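Local coordinates for UPF0255 protein frsA (Vibrio vulnificus, PDB 4I4C) that is of uncertain function but, as a member of the FrsA family of alpha/beta hydrolases, probably hydrolyses carboxylic esters, at residues A[166-171]-A[208-213]; A[170-175]-A[179-184]; A[223-228]-A[249-254]; A[266-271]-A[279-284]. All coordinates share one frame; numbering follows the deposited sequence.

Contact 1: residues A[166-171]-A[208-213]; sequences YIIKQL and DMWRLF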
loop_
_atom_site.group_PDB
_atom_site.type_symbol
_atom_site.label_atom_id
_atom_site.label_comp_id
_atom_site.label_asym_id
_atom_site.label_seq_id
_atom_site.Cartn_x
_atom_site.Cartn_y
_atom_site.Cartn_z
ATOM N N TYR A 166 19.893 1.994 11.818
ATOM C CA TYR A 166 19.370 3.136 11.068
ATOM C C TYR A 166 18.445 3.965 11.941
ATOM O O TYR A 166 18.001 3.528 12.993
ATOM C CB TYR A 166 18.612 2.688 9.821
ATOM C CG TYR A 166 19.441 1.954 8.797
ATOM C CD1 TYR A 166 20.108 2.645 7.792
ATOM C CD2 TYR A 166 19.538 0.570 8.816
ATOM C CE1 TYR A 166 20.862 1.978 6.842
ATOM C CE2 TYR A 166 20.294 -0.105 7.870
ATOM C CZ TYR A 166 20.956 0.607 6.886
ATOM O OH TYR A 166 21.707 -0.048 5.940
ATOM N N ILE A 167 18.121 5.165 11.486
ATOM C CA ILE A 167 17.352 6.065 12.322
ATOM C C ILE A 167 15.932 6.235 11.807
ATOM O O ILE A 167 15.722 6.705 10.687
ATOM C CB ILE A 167 18.045 7.433 12.426
ATOM C CG1 ILE A 167 19.466 7.259 12.980
ATOM C CG2 ILE A 167 17.222 8.378 13.274
ATOM C CD1 ILE A 167 20.117 8.551 13.397
ATOM N N ILE A 168 14.953 5.851 12.621
ATOM C CA ILE A 168 13.553 5.991 12.210
ATOM C C ILE A 168 12.774 6.836 13.200
ATOM O O ILE A 168 12.639 6.477 14.365
ATOM C CB ILE A 168 12.833 4.635 12.031
ATOM C CG1 ILE A 168 13.603 3.718 11.079
ATOM C CG2 ILE A 168 11.411 4.856 11.510
ATOM C CD1 ILE A 168 14.674 2.888 11.733
ATOM N N LYS A 169 12.263 7.965 12.728
ATOM C CA LYS A 169 11.480 8.854 13.579
ATOM C C LYS A 169 10.014 8.863 13.166
ATOM O O LYS A 169 9.688 8.968 11.983
ATOM C CB LYS A 169 12.029 10.276 13.514
ATOM C CG LYS A 169 13.477 10.418 13.945
ATOM C CD LYS A 169 13.976 11.825 13.633
ATOM C CE LYS A 169 15.468 11.979 13.887
ATOM N NZ LYS A 169 15.802 12.135 15.334
ATOM N N GLN A 170 9.126 8.755 14.142
ATOM C CA GLN A 170 7.708 8.897 13.868
ATOM C C GLN A 170 7.309 10.373 14.026
ATOM O O GLN A 170 7.426 10.938 15.109
ATOM C CB GLN A 170 6.895 7.992 14.791
ATOM C CG GLN A 170 5.417 7.869 14.421
ATOM C CD GLN A 170 4.622 7.041 15.429
ATOM O OE1 GLN A 170 4.409 7.469 16.563
ATOM N NE2 GLN A 170 4.182 5.854 15.014
ATOM N N LEU A 171 6.862 10.997 12.940
ATOM C CA LEU A 171 6.433 12.391 12.980
ATOM C C LEU A 171 4.909 12.523 13.072
ATOM O O LEU A 171 4.158 11.717 12.509
ATOM C CB LEU A 171 6.930 13.154 11.752
ATOM C CG LEU A 171 8.302 12.744 11.220
ATOM C CD1 LEU A 171 8.574 13.401 9.871
ATOM C CD2 LEU A 171 9.413 13.060 12.223
ATOM N N ASP A 208 4.781 -1.195 5.378
ATOM C CA ASP A 208 5.006 -2.378 4.539
ATOM C C ASP A 208 6.152 -2.199 3.542
ATOM O O ASP A 208 6.296 -3.007 2.633
ATOM C CB ASP A 208 3.735 -2.766 3.748
ATOM C CG ASP A 208 2.572 -3.179 4.640
ATOM O OD1 ASP A 208 2.779 -3.320 5.861
ATOM O OD2 ASP A 208 1.448 -3.359 4.112
ATOM N N MET A 209 6.980 -1.170 3.720
ATOM C CA MET A 209 7.986 -0.831 2.702
ATOM C C MET A 209 9.402 -0.672 3.242
ATOM O O MET A 209 10.227 0.018 2.634
ATOM C CB MET A 209 7.570 0.454 1.971
ATOM C CG MET A 209 6.281 0.292 1.179
ATOM S SD MET A 209 5.558 1.850 0.628
ATOM C CE MET A 209 5.118 2.625 2.193
ATOM N N TRP A 210 9.666 -1.298 4.390
ATOM C CA TRP A 210 10.982 -1.291 5.006
ATOM C C TRP A 210 12.117 -1.674 4.050
ATOM O O TRP A 210 13.175 -1.062 4.077
ATOM C CB TRP A 210 11.019 -2.198 6.246
ATOM C CG TRP A 210 12.415 -2.437 6.697
ATOM C CD1 TRP A 210 13.121 -3.599 6.606
ATOM C CD2 TRP A 210 13.299 -1.472 7.276
ATOM N NE1 TRP A 210 14.389 -3.422 7.110
ATOM C CE2 TRP A 210 14.525 -2.124 7.524
ATOM C CE3 TRP A 210 13.168 -0.123 7.618
ATOM C CZ2 TRP A 210 15.615 -1.472 8.091
ATOM C CZ3 TRP A 210 14.259 0.527 8.183
ATOM C CH2 TRP A 210 15.463 -0.148 8.412
ATOM N N ARG A 211 11.897 -2.665 3.192
ATOM C CA ARG A 211 12.950 -3.097 2.268
ATOM C C ARG A 211 13.201 -2.094 1.136
ATOM O O ARG A 211 14.257 -2.114 0.496
ATOM C CB ARG A 211 12.648 -4.494 1.710
ATOM C CG ARG A 211 12.535 -5.555 2.804
ATOM C CD ARG A 211 13.235 -6.868 2.445
ATOM N NE ARG A 211 13.372 -7.729 3.626
ATOM C CZ ARG A 211 13.874 -8.964 3.623
ATOM N NH1 ARG A 211 14.299 -9.511 2.487
ATOM N NH2 ARG A 211 13.949 -9.655 4.759
ATOM N N LEU A 212 12.229 -1.225 0.882
ATOM C CA LEU A 212 12.432 -0.163 -0.107
ATOM C C LEU A 212 13.576 0.720 0.375
ATOM O O LEU A 212 14.491 1.039 -0.388
ATOM C CB LEU A 212 11.171 0.670 -0.284
ATOM C CG LEU A 212 11.306 1.864 -1.212
ATOM C CD1 LEU A 212 11.818 1.386 -2.569
ATOM C CD2 LEU A 212 9.944 2.535 -1.327
ATOM N N PHE A 213 13.519 1.097 1.651
ATOM C CA PHE A 213 14.590 1.868 2.290
ATOM C C PHE A 213 15.859 1.034 2.498
ATOM O O PHE A 213 16.939 1.442 2.093
ATOM C CB PHE A 213 14.117 2.440 3.637
ATOM C CG PHE A 213 15.212 3.093 4.450
ATOM C CD1 PHE A 213 15.670 4.365 4.131
ATOM C CD2 PHE A 213 15.774 2.445 5.536
ATOM C CE1 PHE A 213 16.666 4.968 4.881
ATOM C CE2 PHE A 213 16.774 3.049 6.286
ATOM C CZ PHE A 213 17.214 4.308 5.956
#
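Beside the packed rings of Y166, W210 and F213, the shortest polar bond lies within the helix itself: L212 N donates to M209 O at 2.9 Å, closing the first turn after the N-cap residue M209. Across the two segments no hydrogen bond forms, and three aromatic rings with one isoleucine make the contact. F213 turns its edge to the face of the Y166 ring in an offset edge-to-face stack, centroids 5.3 Å apart and planes at 80°. The nearest approach is F213 CE2 to Y166 CD1, 3.7 Å. W210 comes in across the tyrosine at about a right angle, and Y166 CD2 meets the rim of the indole near its plane, 4.2 Å from CH2. Y166 sits just before strand 167-175; within the strand, I168 CD1 reaches to 4.3 Å from W210 CZ3. Both W210 and F213 hold CG anti to the backbone N (chi1 167° and 172°), which sends the two rings from successive turns toward the strand. The indole also stacks on F126. The start of the strand and the helix are therefore joined through dispersion and ring quadrupoles, while W210 NE1 makes a weak hydrogen bond to E123, outside the two segments.

Contact 2: residues A[170-175]-A[179-184]; sequences QLEIPF and KITAHL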
loop_
_atom_site.group_PDB
_atom_site.type_symbol
_atom_site.label_atom_id
_atom_site.label_comp_id
_atom_site.label_asym_id
_atom_site.label_seq_id
_atom_site.Cartn_x
_atom_site.Cartn_y
_atom_site.Cartn_z
ATOM N N GLN A 170 9.126 8.755 14.142
ATOM C CA GLN A 170 7.708 8.897 13.868
ATOM C C GLN A 170 7.309 10.373 14.026
ATOM O O GLN A 170 7.426 10.938 15.109
ATOM C CB GLN A 170 6.895 7.992 14.791
ATOM C CG GLN A 170 5.417 7.869 14.421
ATOM C CD GLN A 170 4.622 7.041 15.429
ATOM O OE1 GLN A 170 4.409 7.469 16.563
ATOM N NE2 GLN A 170 4.182 5.854 15.014
ATOM N N LEU A 171 6.862 10.997 12.940
ATOM C CA LEU A 171 6.433 12.391 12.980
ATOM C C LEU A 171 4.909 12.523 13.072
ATOM O O LEU A 171 4.158 11.717 12.509
ATOM C CB LEU A 171 6.930 13.154 11.752
ATOM C CG LEU A 171 8.302 12.744 11.220
ATOM C CD1 LEU A 171 8.574 13.401 9.871
ATOM C CD2 LEU A 171 9.413 13.060 12.223
ATOM N N GLU A 172 4.467 13.540 13.800
ATOM C CA GLU A 172 3.052 13.877 13.896
ATOM C C GLU A 172 2.869 15.324 13.449
ATOM O O GLU A 172 3.279 16.265 14.129
ATOM C CB GLU A 172 2.525 13.674 15.317
ATOM C CG GLU A 172 2.479 12.223 15.759
ATOM C CD GLU A 172 1.788 12.021 17.104
ATOM O OE1 GLU A 172 1.728 12.977 17.911
ATOM O OE2 GLU A 172 1.303 10.896 17.354
ATOM N N ILE A 173 2.242 15.480 12.294
ATOM C CA ILE A 173 2.137 16.756 11.622
ATOM C C ILE A 173 0.692 17.222 11.649
ATOM O O ILE A 173 -0.169 16.619 11.005
ATOM C CB ILE A 173 2.587 16.599 10.175
ATOM C CG1 ILE A 173 4.023 16.073 10.144
ATOM C CG2 ILE A 173 2.462 17.917 9.427
ATOM C CD1 ILE A 173 4.470 15.585 8.796
ATOM N N PRO A 174 0.412 18.288 12.413
ATOM C CA PRO A 174 -0.946 18.836 12.448
ATOM C C PRO A 174 -1.478 19.196 11.062
ATOM O O PRO A 174 -0.742 19.709 10.216
ATOM C CB PRO A 174 -0.804 20.091 13.326
ATOM C CG PRO A 174 0.681 20.302 13.499
ATOM C CD PRO A 174 1.286 18.943 13.401
ATOM N N PHE A 175 -2.759 18.901 10.852
ATOM C CA PHE A 175 -3.466 19.215 9.618
ATOM C C PHE A 175 -4.940 18.924 9.887
ATOM O O PHE A 175 -5.302 17.794 10.216
ATOM C CB PHE A 175 -2.932 18.360 8.452
ATOM C CG PHE A 175 -3.621 18.612 7.126
ATOM C CD1 PHE A 175 -3.385 19.782 6.412
ATOM C CD2 PHE A 175 -4.494 17.675 6.593
ATOM C CE1 PHE A 175 -4.014 20.013 5.188
ATOM C CE2 PHE A 175 -5.118 17.893 5.370
ATOM C CZ PHE A 175 -4.883 19.070 4.671
ATOM N N LYS A 179 -3.702 14.898 13.387
ATOM C CA LYS A 179 -2.298 14.883 12.978
ATOM C C LYS A 179 -2.071 13.808 11.926
ATOM O O LYS A 179 -2.667 12.725 11.976
ATOM C CB LYS A 179 -1.368 14.623 14.161
ATOM C CG LYS A 179 -1.463 15.647 15.276
ATOM C CD LYS A 179 -0.609 15.230 16.459
ATOM C CE LYS A 179 -0.996 15.977 17.724
ATOM N NZ LYS A 179 -0.710 17.426 17.616
ATOM N N ILE A 180 -1.212 14.121 10.968
ATOM C CA ILE A 180 -0.740 13.139 10.003
ATOM C C ILE A 180 0.438 12.408 10.626
ATOM O O ILE A 180 1.383 13.047 11.073
ATOM C CB ILE A 180 -0.261 13.834 8.726
ATOM C CG1 ILE A 180 -1.458 14.416 7.967
ATOM C CG2 ILE A 180 0.545 12.867 7.865
ATOM C CD1 ILE A 180 -1.053 15.342 6.810
ATOM N N THR A 181 0.369 11.079 10.693
ATOM C CA THR A 181 1.480 10.290 11.222
ATOM C C THR A 181 2.355 9.750 10.097
ATOM O O THR A 181 1.881 9.007 9.232
ATOM C CB THR A 181 1.003 9.094 12.048
ATOM O OG1 THR A 181 0.183 9.550 13.132
ATOM C CG2 THR A 181 2.201 8.342 12.610
ATOM N N ALA A 182 3.633 10.106 10.123
ATOM C CA ALA A 182 4.557 9.665 9.083
ATOM C C ALA A 182 5.833 9.073 9.684
ATOM O O ALA A 182 6.213 9.400 10.807
ATOM C CB ALA A 182 4.881 10.833 8.125
ATOM N N HIS A 183 6.498 8.200 8.939
ATOM C CA HIS A 183 7.735 7.605 9.433
ATOM C C HIS A 183 8.940 8.020 8.585
ATOM O O HIS A 183 9.026 7.691 7.408
ATOM C CB HIS A 183 7.629 6.079 9.487
ATOM C CG HIS A 183 6.681 5.573 10.528
ATOM N ND1 HIS A 183 5.311 5.622 10.381
ATOM C CD2 HIS A 183 6.905 5.008 11.741
ATOM C CE1 HIS A 183 4.734 5.105 11.451
ATOM N NE2 HIS A 183 5.683 4.725 12.292
ATOM N N LEU A 184 9.875 8.725 9.211
ATOM C CA LEU A 184 11.089 9.184 8.543
ATOM C C LEU A 184 12.243 8.235 8.820
ATOM O O LEU A 184 12.669 8.081 9.956
ATOM C CB LEU A 184 11.446 10.600 9.016
ATOM C CG LEU A 184 12.701 11.262 8.441
ATOM C CD1 LEU A 184 12.571 11.491 6.923
ATOM C CD2 LEU A 184 12.976 12.583 9.172
HETATM O O HOH W 1 0.497 9.033 15.835
#
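E172 and K179 are diagonal neighbours on one face of an antiparallel beta hairpin, formed by strands 167-175 and 178-186 at the edge of the mixed sheet; E172 pairs directly with T181. From its base outward, the glutamate illustrates how the solvent-facing end of a hairpin can be held together. Its CB rests 3.7 Å from K179 CD, CG comes no nearer than 4.4 Å to T181 OG1, and the carboxylate OE1 touches the lysine methylene CD at 3.6 Å. OE1 remains 5.1 Å from K179 NZ, so any attraction between the opposite charges is probably long-range. The other oxygen, OE2, accepts from a water that also donates to T181 OG1 at 2.8 Å, tying the two strands at a non-hydrogen-bonded pair.

The backbones pair through L171 with A182 and I173 with I180, each linked by two N-H to O=C bonds. That from I180 N to I173 O is 2.7 Å long and nearly straight at 172°, though its donor stands above the carbonyl plane. L171, I173, I180 and A182 put their side chains on the opposite face from E172, where F175 CB meets I180 CD1 and helix 246-254 covers F175 and I180.

Toward the far end of the pairing, Q170 lies alongside H183, whose ND1 is hydrogen-bonded to Q206 OE1. With its CG anti to the backbone N (chi1 -169°), the glutamine makes a CH-pi contact: CG sits 4.1 Å from the imidazole centroid, over one face and shifted toward the ring's rim.

Contact 3: residues A[223-228]-A[249-254]; sequences AMLTVD and QAVLNE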
loop_
_atom_site.group_PDB
_atom_site.type_symbol
_atom_site.label_atom_id
_atom_site.label_comp_id
_atom_site.label_asym_id
_atom_site.label_seq_id
_atom_site.Cartn_x
_atom_site.Cartn_y
_atom_site.Cartn_z
ATOM N N ALA A 223 16.761 9.428 2.400
ATOM C CA ALA A 223 15.788 9.187 3.450
ATOM C C ALA A 223 14.435 8.790 2.872
ATOM O O ALA A 223 14.034 9.260 1.808
ATOM C CB ALA A 223 15.646 10.411 4.342
ATOM N N MET A 224 13.724 7.924 3.585
ATOM C CA MET A 224 12.390 7.545 3.161
ATOM C C MET A 224 11.377 8.036 4.170
ATOM O O MET A 224 11.537 7.829 5.363
ATOM C CB MET A 224 12.274 6.031 2.982
ATOM C CG MET A 224 10.855 5.576 2.693
ATOM S SD MET A 224 10.698 3.827 2.305
ATOM C CE MET A 224 10.630 3.102 3.934
ATOM N N LEU A 225 10.330 8.688 3.687
ATOM C CA LEU A 225 9.303 9.217 4.565
ATOM C C LEU A 225 7.981 8.605 4.149
ATOM O O LEU A 225 7.415 8.993 3.137
ATOM C CB LEU A 225 9.247 10.736 4.453
ATOM C CG LEU A 225 8.245 11.463 5.341
ATOM C CD1 LEU A 225 8.542 11.163 6.800
ATOM C CD2 LEU A 225 8.309 12.958 5.080
ATOM N N THR A 226 7.504 7.619 4.907
ATOM C CA THR A 226 6.266 6.933 4.543
ATOM C C THR A 226 5.024 7.677 5.028
ATOM O O THR A 226 5.028 8.307 6.087
ATOM C CB THR A 226 6.246 5.483 5.047
ATOM O OG1 THR A 226 6.399 5.468 6.471
ATOM C CG2 THR A 226 7.392 4.695 4.420
ATOM N N VAL A 227 3.965 7.611 4.226
ATOM C CA VAL A 227 2.707 8.257 4.546
ATOM C C VAL A 227 1.569 7.351 4.083
ATOM O O VAL A 227 1.668 6.723 3.023
ATOM C CB VAL A 227 2.567 9.626 3.821
ATOM C CG1 VAL A 227 1.302 10.333 4.273
ATOM C CG2 VAL A 227 3.783 10.520 4.065
ATOM N N ASP A 228 0.508 7.275 4.888
ATOM C CA ASP A 228 -0.743 6.623 4.505
ATOM C C ASP A 228 -1.701 7.588 3.785
ATOM O O ASP A 228 -1.979 8.687 4.277
ATOM C CB ASP A 228 -1.448 6.076 5.752
ATOM C CG ASP A 228 -0.776 4.826 6.322
ATOM O OD1 ASP A 228 -0.554 3.863 5.557
ATOM O OD2 ASP A 228 -0.475 4.812 7.541
ATOM N N GLN A 249 0.787 16.964 0.580
ATOM C CA GLN A 249 1.130 18.363 0.372
ATOM C C GLN A 249 1.516 18.978 1.705
ATOM O O GLN A 249 2.479 19.749 1.798
ATOM C CB GLN A 249 -0.053 19.109 -0.231
ATOM C CG GLN A 249 0.183 20.587 -0.388
ATOM C CD GLN A 249 -0.448 21.115 -1.639
ATOM O OE1 GLN A 249 -1.618 20.840 -1.921
ATOM N NE2 GLN A 249 0.328 21.861 -2.421
ATOM N N ALA A 250 0.764 18.612 2.736
ATOM C CA ALA A 250 1.014 19.098 4.088
ATOM C C ALA A 250 2.314 18.520 4.618
ATOM O O ALA A 250 3.066 19.209 5.304
ATOM C CB ALA A 250 -0.154 18.756 5.026
ATOM N N VAL A 251 2.577 17.255 4.313
ATOM C CA VAL A 251 3.832 16.639 4.726
ATOM C C VAL A 251 4.992 17.301 3.971
ATOM O O VAL A 251 6.060 17.539 4.540
ATOM C CB VAL A 251 3.844 15.108 4.497
ATOM C CG1 VAL A 251 5.232 14.553 4.722
ATOM C CG2 VAL A 251 2.851 14.401 5.430
ATOM N N LEU A 252 4.774 17.615 2.694
ATOM C CA LEU A 252 5.782 18.326 1.902
ATOM C C LEU A 252 6.072 19.704 2.499
ATOM O O LEU A 252 7.233 20.071 2.714
ATOM C CB LEU A 252 5.345 18.453 0.437
ATOM C CG LEU A 252 6.205 19.269 -0.538
ATOM C CD1 LEU A 252 7.607 18.697 -0.685
ATOM C CD2 LEU A 252 5.523 19.359 -1.900
ATOM N N ASN A 253 5.015 20.455 2.794
ATOM C CA ASN A 253 5.175 21.783 3.377
ATOM C C ASN A 253 5.814 21.754 4.757
ATOM O O ASN A 253 6.384 22.748 5.202
ATOM C CB ASN A 253 3.833 22.515 3.436
ATOM C CG ASN A 253 3.287 22.832 2.062
ATOM O OD1 ASN A 253 4.032 22.885 1.080
ATOM N ND2 ASN A 253 1.976 23.042 1.982
ATOM N N GLU A 254 5.717 20.611 5.432
ATOM C CA GLU A 254 6.323 20.452 6.747
ATOM C C GLU A 254 7.847 20.202 6.689
ATOM O O GLU A 254 8.566 20.474 7.660
ATOM C CB GLU A 254 5.623 19.327 7.520
ATOM C CG GLU A 254 6.119 19.159 8.949
ATOM C CD GLU A 254 5.741 20.330 9.832
ATOM O OE1 GLU A 254 4.773 21.039 9.485
ATOM O OE2 GLU A 254 6.406 20.538 10.871
#
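V251 offers a methyl group to each of two strand-side residues, L225 and V227, and these two meetings make up the direct contact. The tighter one is L225 CD2 against V251 CG1 at 3.5 Å, closer than methyl carbons usually come. Here the two side chains run antiparallel and overlap alongside one another, the leucine reaching out from the sheet and the valine from the helix. V251 CG1 stands anti to its own backbone N (chi1 171°); the second methyl, CG2, is set beside that nitrogen and faces V227 CG2 at a looser 4.2 Å. One valine thus spans two residues that point to the same side of the chain, i and i+2.

A second shell of hydrocarbon closes around them. L225 also touches L171, L184, V195 and L255; V227 packs on I197, and V251 on I173 and I180, so that four strands contribute to the surface under the helix. The polar groups lie outside this layer. On the helix, Q249 NE2 bonds to E285 and N253 OD1 to K288, while across the strand T226 OG1 and D228 OD2 share Q206 as a partner.

Helix 246-254 lies between strand 223-226 and strand 266-271 in the chain, and strand 193-199 lies between those two parallel strands in the sheet. Such a helical crossover packed on a central sheet is typical of the alpha/beta hydrolase fold.

Contact 4: residues A[266-271]-A[279-284]; sequences VGLIGF and VRLSFL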
loop_
_atom_site.group_PDB
_atom_site.type_symbol
_atom_site.label_atom_id
_atom_site.label_comp_id
_atom_site.label_asym_id
_atom_site.label_seq_id
_atom_site.Cartn_x
_atom_site.Cartn_y
_atom_site.Cartn_z
ATOM N N VAL A 266 13.746 16.739 -2.797
ATOM C CA VAL A 266 12.619 15.894 -2.406
ATOM C C VAL A 266 12.032 15.190 -3.617
ATOM O O VAL A 266 11.739 15.827 -4.639
ATOM C CB VAL A 266 11.482 16.730 -1.770
ATOM C CG1 VAL A 266 10.239 15.861 -1.535
ATOM C CG2 VAL A 266 11.952 17.382 -0.487
ATOM N N GLY A 267 11.852 13.878 -3.493
ATOM C CA GLY A 267 11.196 13.079 -4.517
ATOM C C GLY A 267 9.981 12.323 -4.005
ATOM O O GLY A 267 9.658 12.371 -2.817
ATOM N N LEU A 268 9.314 11.609 -4.909
ATOM C CA LEU A 268 8.079 10.911 -4.580
ATOM C C LEU A 268 8.043 9.537 -5.235
ATOM O O LEU A 268 8.332 9.405 -6.419
ATOM C CB LEU A 268 6.862 11.718 -5.049
ATOM C CG LEU A 268 6.644 13.165 -4.592
ATOM C CD1 LEU A 268 5.489 13.822 -5.382
ATOM C CD2 LEU A 268 6.392 13.243 -3.081
ATOM N N ILE A 269 7.700 8.513 -4.452
ATOM C CA ILE A 269 7.434 7.169 -4.971
ATOM C C ILE A 269 6.003 6.778 -4.590
ATOM O O ILE A 269 5.606 6.914 -3.438
ATOM C CB ILE A 269 8.430 6.128 -4.393
ATOM C CG1 ILE A 269 9.879 6.619 -4.579
ATOM C CG2 ILE A 269 8.246 4.792 -5.069
ATOM C CD1 ILE A 269 10.936 5.746 -3.916
ATOM N N GLY A 270 5.224 6.314 -5.560
ATOM C CA GLY A 270 3.825 6.000 -5.342
ATOM C C GLY A 270 3.458 4.678 -5.997
ATOM O O GLY A 270 3.598 4.525 -7.209
ATOM N N PHE A 271 3.017 3.716 -5.189
ATOM C CA PHE A 271 2.565 2.417 -5.686
ATOM C C PHE A 271 1.045 2.382 -5.696
ATOM O O PHE A 271 0.409 2.914 -4.785
ATOM C CB PHE A 271 3.054 1.303 -4.759
ATOM C CG PHE A 271 4.546 1.274 -4.566
ATOM C CD1 PHE A 271 5.357 0.558 -5.435
ATOM C CD2 PHE A 271 5.131 1.933 -3.493
ATOM C CE1 PHE A 271 6.742 0.514 -5.242
ATOM C CE2 PHE A 271 6.510 1.892 -3.293
ATOM C CZ PHE A 271 7.310 1.177 -4.172
ATOM N N VAL A 279 1.386 11.873 -8.492
ATOM C CA VAL A 279 1.306 12.555 -9.788
ATOM C C VAL A 279 0.576 13.863 -9.584
ATOM O O VAL A 279 1.031 14.914 -10.024
ATOM C CB VAL A 279 0.493 11.769 -10.823
ATOM C CG1 VAL A 279 0.356 12.595 -12.074
ATOM C CG2 VAL A 279 1.135 10.446 -11.147
ATOM N N ARG A 280 -0.554 13.785 -8.918
ATOM C CA ARG A 280 -1.302 14.930 -8.499
ATOM C C ARG A 280 -0.439 15.976 -7.855
ATOM O O ARG A 280 -0.435 17.112 -8.217
ATOM C CB ARG A 280 -2.355 14.515 -7.521
ATOM C CG ARG A 280 -3.667 15.074 -7.805
ATOM C CD ARG A 280 -4.544 14.999 -6.663
ATOM N NE ARG A 280 -5.803 15.622 -7.000
ATOM C CZ ARG A 280 -6.261 16.662 -6.349
ATOM N NH1 ARG A 280 -7.374 17.235 -6.674
ATOM N NH2 ARG A 280 -5.571 17.122 -5.371
ATOM N N LEU A 281 0.328 15.538 -6.901
ATOM C CA LEU A 281 1.253 16.417 -6.195
ATOM C C LEU A 281 2.361 16.984 -7.104
ATOM O O LEU A 281 2.863 18.091 -6.868
ATOM C CB LEU A 281 1.854 15.686 -4.989
ATOM C CG LEU A 281 2.849 16.467 -4.135
ATOM C CD1 LEU A 281 2.256 17.793 -3.688
ATOM C CD2 LEU A 281 3.268 15.638 -2.927
ATOM N N SER A 282 2.731 16.236 -8.142
ATOM C CA SER A 282 3.840 16.628 -8.996
ATOM C C SER A 282 3.390 17.702 -9.971
ATOM O O SER A 282 4.216 18.360 -10.606
ATOM C CB SER A 282 4.396 15.426 -9.758
ATOM O OG SER A 282 5.081 14.535 -8.885
ATOM N N PHE A 283 2.075 17.870 -10.087
ATOM C CA PHE A 283 1.511 18.970 -10.862
ATOM C C PHE A 283 1.254 20.163 -9.954
ATOM O O PHE A 283 1.383 21.313 -10.377
ATOM C CB PHE A 283 0.213 18.548 -11.528
ATOM C CG PHE A 283 0.402 17.756 -12.793
ATOM C CD1 PHE A 283 0.515 16.378 -12.755
ATOM C CD2 PHE A 283 0.442 18.393 -14.025
ATOM C CE1 PHE A 283 0.673 15.650 -13.914
ATOM C CE2 PHE A 283 0.603 17.670 -15.188
ATOM C CZ PHE A 283 0.716 16.295 -15.133
ATOM N N LEU A 284 0.899 19.890 -8.702
ATOM C CA LEU A 284 0.579 20.958 -7.761
ATOM C C LEU A 284 1.817 21.701 -7.253
ATOM O O LEU A 284 1.795 22.921 -7.081
ATOM C CB LEU A 284 -0.253 20.419 -6.594
ATOM C CG LEU A 284 -1.679 19.964 -6.931
ATOM C CD1 LEU A 284 -2.267 19.119 -5.807
ATOM C CD2 LEU A 284 -2.569 21.150 -7.195
#
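L268 against L281 and S282 is helix-on-strand packing inside a beta-alpha-beta unit of the alpha/beta hydrolase fold: strand 266-271 is followed directly by helix 273-284, which folds back against it before strand 291-295 begins. The turn between strand and helix holds R272, a residue that lines the pockets of both bound ligands; its place probably corresponds to that of the nucleophile elbow in hydrolases of this fold. The contact described here lies farther down the helix.

Its strand side is a single residue, L268. The side chain is extended, with CG anti to the carbonyl carbon (chi1 -56°) and CD1 leading outward, and it crosses L281 at about a right angle. L281 CD2 nestles between the two leucine methyls, 3.8 Å from L268 CD1 and 3.9 Å from L268 CD2, while L281 CG is also 3.9 Å from that CD1. On the other flank of that methyl is S282, whose OG comes to 3.6 Å. The hydroxyl makes no polar bond to L268; S282 OG is hydrogen-bonded to M278 O, one turn back on its own helix.

Neighbours widen the apolar patch: L281 also rests on H248 and L252 of helix 246-254, and L268 on I197. R280, on another side of the helix turn from L281, forms a salt bridge with D243. In the last turn of the helix, R280 O accepts from two backbone donors, L284 N at 3.1 Å and F283 N at 3.2 Å.

Overall arrangement
All four contacts belong to one mixed sheet and the helices packed on it. Contact 2 nests inside the chain span of contact 1; contacts 3 and 4 follow. Contacts 1 and 2 share Q170 and L171 of the edge strand 167-175, centres about 13 Å apart; contacts 2 and 3, centres about 8 Å apart, meet where H183 touches T226. Contact 3 reaches contact 4, centres about 11 Å apart, by L252 touching V266 and L281. Contact 1 uses helix 210-217, on the sheet face opposite helices 246-254 and 273-284. Its M209 and L212, which line a ligand pocket, touch F271 of contact 4, centres about 19 Å apart. Helices thus sandwich the sheet, as expected of an alpha/beta hydrolase.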